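Local coordinates for F5/8 type C domain protein (PDB 4ZRX) that is probably an alpha-L-fucosidase that removes fucose from glycans, a catalytic barrel joined to a module of the F5/8 type C kind, at residues Y8-E13 with A203-I208. Sequence-based numbering, arbitrary orientation.
Sequences YVKHVE and AFYQTI
Lys-10 and Tyr-205 meet end to end, NZ against OH, chiefly by their outermost atoms, a worked example of how two long side chains can bring together segments whose backbones stay well apart. NZ of Lys-10 lies 2.8 Å from OH of Tyr-205, while the CA atoms of the two residues stand 15.0 Å apart. The phenol oxygen sits almost straight ahead of the CE-NZ bond (about 173° at NZ), where none of the ammonium N-H bonds points, so the short approach does not make a hydrogen bond. The ring adds little: NZ is 3.8 Å from Tyr-205 CZ and approaches obliquely, from the hydroxyl end. Only 61 Å² of surface is buried, summed over both segments.

The reach comes from full extension. In Lys-10, CG is anti to the backbone N (chi1 -165°) and every later torsion is extended, carrying the ammonium straight out from the turn; the phenol comes to meet it from the opposite direction. What grips NZ lies just outside the pair: salt bridges to Asp-223 and Asp-222, whose loop also touches Tyr-205. These carboxylates probably favour the charged amine.

Behind the lysine is a classic gamma-turn centred on Lys-10 (phi 75°), closed by a weak bond from His-11 N to Val-9 O. Backbone bonds of Lys-10 to Val-31 and Trp-282 anchor it, and strand 11-13 joins the barrel sheet through strand 279-290. Behind the tyrosine, helix 201-211 packs through Phe-204 onto helix 158-174, and Tyr-205 rests on Met-217. Lys-10 and Tyr-205 thus converge at the surface on the loop of Asp-222 and Asp-223, beside a helix linking parallel neighbours 181-184 and 216-219, a beta-alpha-beta crossover of the TIM barrel.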
ATOM      1  N   TYR A   8      -2.050   6.262  30.074  1.00 26.35           N
ATOM      2  CA  TYR A   8      -2.938   5.118  29.964  1.00 26.80           C
ATOM      3  C   TYR A   8      -2.413   4.207  28.892  1.00 25.49           C
ATOM      4  O   TYR A   8      -2.327   4.620  27.713  1.00 25.55           O
ATOM      5  CB  TYR A   8      -4.326   5.589  29.543  1.00 26.62           C
ATOM      6  CG  TYR A   8      -4.815   6.676  30.425  1.00 28.23           C
ATOM      7  CD1 TYR A   8      -5.166   6.389  31.762  1.00 28.61           C
ATOM      8  CD2 TYR A   8      -4.913   7.987  29.988  1.00 27.02           C
ATOM      9  CE1 TYR A   8      -5.632   7.387  32.596  1.00 30.35           C
ATOM     10  CE2 TYR A   8      -5.369   8.994  30.863  1.00 28.70           C
ATOM     11  CZ  TYR A   8      -5.730   8.679  32.142  1.00 29.53           C
ATOM     12  OH  TYR A   8      -6.140   9.708  32.976  1.00 31.21           O
ATOM     13  N   VAL A   9      -2.037   2.987  29.234  1.00 25.27           N
ATOM     14  CA  VAL A   9      -1.496   2.060  28.239  1.00 23.87           C
ATOM     15  C   VAL A   9      -2.648   1.414  27.468  1.00 24.46           C
ATOM     16  O   VAL A   9      -3.454   0.714  28.048  1.00 25.27           O
ATOM     17  CB  VAL A   9      -0.554   0.992  28.869  1.00 24.61           C
ATOM     18  CG1 VAL A   9      -0.019   0.074  27.849  1.00 23.92           C
ATOM     19  CG2 VAL A   9       0.609   1.649  29.601  1.00 24.80           C
ATOM     20  N   LYS A  10      -2.695   1.672  26.137  1.00 23.42           N
ATOM     21  CA  LYS A  10      -3.550   0.969  25.141  1.00 24.50           C
ATOM     22  C   LYS A  10      -5.016   1.297  25.131  1.00 24.91           C
ATOM     23  O   LYS A  10      -5.642   1.302  24.057  1.00 22.99           O
ATOM     24  CB  LYS A  10      -3.324  -0.558  25.178  1.00 25.25           C
ATOM     25  CG  LYS A  10      -3.877  -1.305  23.993  1.00 25.27           C
ATOM     26  CD  LYS A  10      -3.471  -2.786  24.083  1.00 25.97           C
ATOM     27  CE  LYS A  10      -4.285  -3.686  23.155  1.00 24.85           C
ATOM     28  NZ  LYS A  10      -3.765  -5.094  23.221  1.00 24.93           N
ATOM     29  N   HIS A  11      -5.583   1.577  26.306  1.00 25.86           N
ATOM     30  CA  HIS A  11      -7.001   1.914  26.429  1.00 27.21           C
ATOM     31  C   HIS A  11      -7.225   2.898  27.540  1.00 27.87           C
ATOM     32  O   HIS A  11      -6.523   2.841  28.558  1.00 26.85           O
ATOM     33  CB  HIS A  11      -7.772   0.602  26.647  1.00 29.39           C
ATOM     34  CG  HIS A  11      -9.225   0.767  26.895  1.00 32.32           C
ATOM     35  ND1 HIS A  11      -9.806   0.351  28.073  1.00 35.95           N
ATOM     36  CD2 HIS A  11     -10.228   1.264  26.134  1.00 33.10           C
ATOM     37  CE1 HIS A  11     -11.106   0.590  28.022  1.00 36.46           C
ATOM     38  NE2 HIS A  11     -11.390   1.137  26.858  1.00 35.28           N
ATOM     39  N   VAL A  12      -8.147   3.821  27.321  1.00 27.96           N
ATOM     40  CA  VAL A  12      -8.632   4.668  28.381  1.00 29.85           C
ATOM     41  C   VAL A  12     -10.138   4.816  28.254  1.00 30.81           C
ATOM     42  O   VAL A  12     -10.654   4.961  27.175  1.00 28.27           O
ATOM     43  CB  VAL A  12      -7.925   6.065  28.366  1.00 29.42           C
ATOM     44  CG1 VAL A  12      -8.159   6.857  27.040  1.00 28.86           C
ATOM     45  CG2 VAL A  12      -8.374   6.901  29.535  1.00 31.40           C
ATOM     46  N   GLU A  13     -10.832   4.766  29.400  1.00 33.11           N
ATOM     47  CA  GLU A  13     -12.271   4.982  29.490  0.50 35.19           C
ATOM     48  C   GLU A  13     -12.505   6.398  30.019  1.00 35.93           C
ATOM     49  O   GLU A  13     -11.931   6.759  31.042  1.00 37.36           O
ATOM     50  CB  GLU A  13     -12.880   3.969  30.480  0.50 37.45           C
ATOM     51  CG  GLU A  13     -12.813   2.530  29.999  0.50 38.05           C
ATOM     52  CD  GLU A  13     -12.055   1.572  30.943  0.50 39.70           C
ATOM     53  OE1 GLU A  13     -11.003   1.949  31.532  0.50 41.59           O
ATOM     54  OE2 GLU A  13     -12.489   0.413  31.041  0.50 40.11           O
ATOM     55  N   ALA A 203     -10.165 -15.940  23.582  1.00 29.80           N
ATOM     56  CA  ALA A 203      -9.358 -17.140  23.778  1.00 30.37           C
ATOM     57  C   ALA A 203      -8.198 -17.187  22.809  1.00 28.99           C
ATOM     58  O   ALA A 203      -7.116 -17.665  23.167  1.00 29.70           O
ATOM     59  CB  ALA A 203     -10.217 -18.418  23.689  1.00 31.35           C
ATOM     60  N   PHE A 204      -8.405 -16.699  21.582  1.00 28.83           N
ATOM     61  CA  PHE A 204      -7.318 -16.659  20.614  1.00 27.17           C
ATOM     62  C   PHE A 204      -6.266 -15.714  21.151  1.00 26.57           C
ATOM     63  O   PHE A 204      -5.049 -15.968  21.061  1.00 26.81           O
ATOM     64  CB  PHE A 204      -7.749 -16.152  19.232  1.00 26.13           C
ATOM     65  CG  PHE A 204      -8.898 -16.905  18.578  1.00 26.56           C
ATOM     66  CD1 PHE A 204      -9.362 -18.139  19.052  1.00 27.09           C
ATOM     67  CD2 PHE A 204      -9.474 -16.383  17.421  1.00 26.13           C
ATOM     68  CE1 PHE A 204     -10.416 -18.790  18.426  1.00 27.89           C
ATOM     69  CE2 PHE A 204     -10.526 -17.010  16.790  1.00 27.05           C
ATOM     70  CZ  PHE A 204     -11.020 -18.237  17.315  1.00 27.43           C
ATOM     71  N   TYR A 205      -6.715 -14.597  21.694  1.00 27.34           N
ATOM     72  CA  TYR A 205      -5.753 -13.627  22.257  1.00 28.02           C
ATOM     73  C   TYR A 205      -4.985 -14.161  23.445  1.00 27.89           C
ATOM     74  O   TYR A 205      -3.783 -13.912  23.588  1.00 27.12           O
ATOM     75  CB  TYR A 205      -6.457 -12.295  22.610  1.00 28.88           C
ATOM     76  CG  TYR A 205      -5.511 -11.097  22.830  1.00 29.82           C
ATOM     77  CD1 TYR A 205      -4.231 -11.046  22.273  1.00 29.62           C
ATOM     78  CD2 TYR A 205      -5.933 -10.030  23.589  1.00 31.39           C
ATOM     79  CE1 TYR A 205      -3.400  -9.909  22.468  1.00 31.32           C
ATOM     80  CE2 TYR A 205      -5.118  -8.943  23.845  1.00 31.59           C
ATOM     81  CZ  TYR A 205      -3.863  -8.882  23.276  1.00 32.77           C
ATOM     82  OH  TYR A 205      -3.062  -7.776  23.495  1.00 35.89           O
ATOM     83  N   GLN A 206      -5.667 -14.904  24.317  1.00 29.72           N
ATOM     84  CA  GLN A 206      -4.984 -15.500  25.470  1.00 30.83           C
ATOM     85  C   GLN A 206      -3.916 -16.499  25.041  1.00 29.81           C
ATOM     86  O   GLN A 206      -2.811 -16.489  25.586  1.00 29.90           O
ATOM     87  CB  GLN A 206      -5.980 -16.121  26.472  1.00 34.16           C
ATOM     88  CG  GLN A 206      -7.035 -15.169  27.060  1.00 36.31           C
ATOM     89  CD  GLN A 206      -6.509 -13.795  27.463  1.00 39.15           C
ATOM     90  OE1 GLN A 206      -7.037 -12.742  27.020  1.00 41.67           O
ATOM     91  NE2 GLN A 206      -5.435 -13.780  28.245  1.00 39.76           N
ATOM     92  N   THR A 207      -4.172 -17.226  23.940  1.00 28.66           N
ATOM     93  CA  THR A 207      -3.189 -18.147  23.404  1.00 27.81           C
ATOM     94  C   THR A 207      -1.967 -17.424  22.948  1.00 26.70           C
ATOM     95  O   THR A 207      -0.844 -17.827  23.240  1.00 26.18           O
ATOM     96  CB  THR A 207      -3.814 -18.966  22.257  1.00 28.13           C
ATOM     97  OG1 THR A 207      -4.953 -19.667  22.747  1.00 31.28           O
ATOM     98  CG2 THR A 207      -2.842 -19.985  21.647  1.00 28.24           C
ATOM     99  N   ILE A 208      -2.185 -16.350  22.187  1.00 25.49           N
ATOM    100  CA  ILE A 208      -1.092 -15.568  21.674  1.00 25.17           C
ATOM    101  C   ILE A 208      -0.236 -15.019  22.809  1.00 26.03           C
ATOM    102  O   ILE A 208       0.985 -15.140  22.814  1.00 26.45           O
ATOM    103  CB  ILE A 208      -1.637 -14.395  20.778  1.00 24.85           C
ATOM    104  CG1 ILE A 208      -2.283 -14.945  19.520  1.00 25.31           C
ATOM    105  CG2 ILE A 208      -0.546 -13.404  20.519  1.00 24.42           C
ATOM    106  CD1 ILE A 208      -3.095 -13.874  18.730  1.00 25.04           C
TER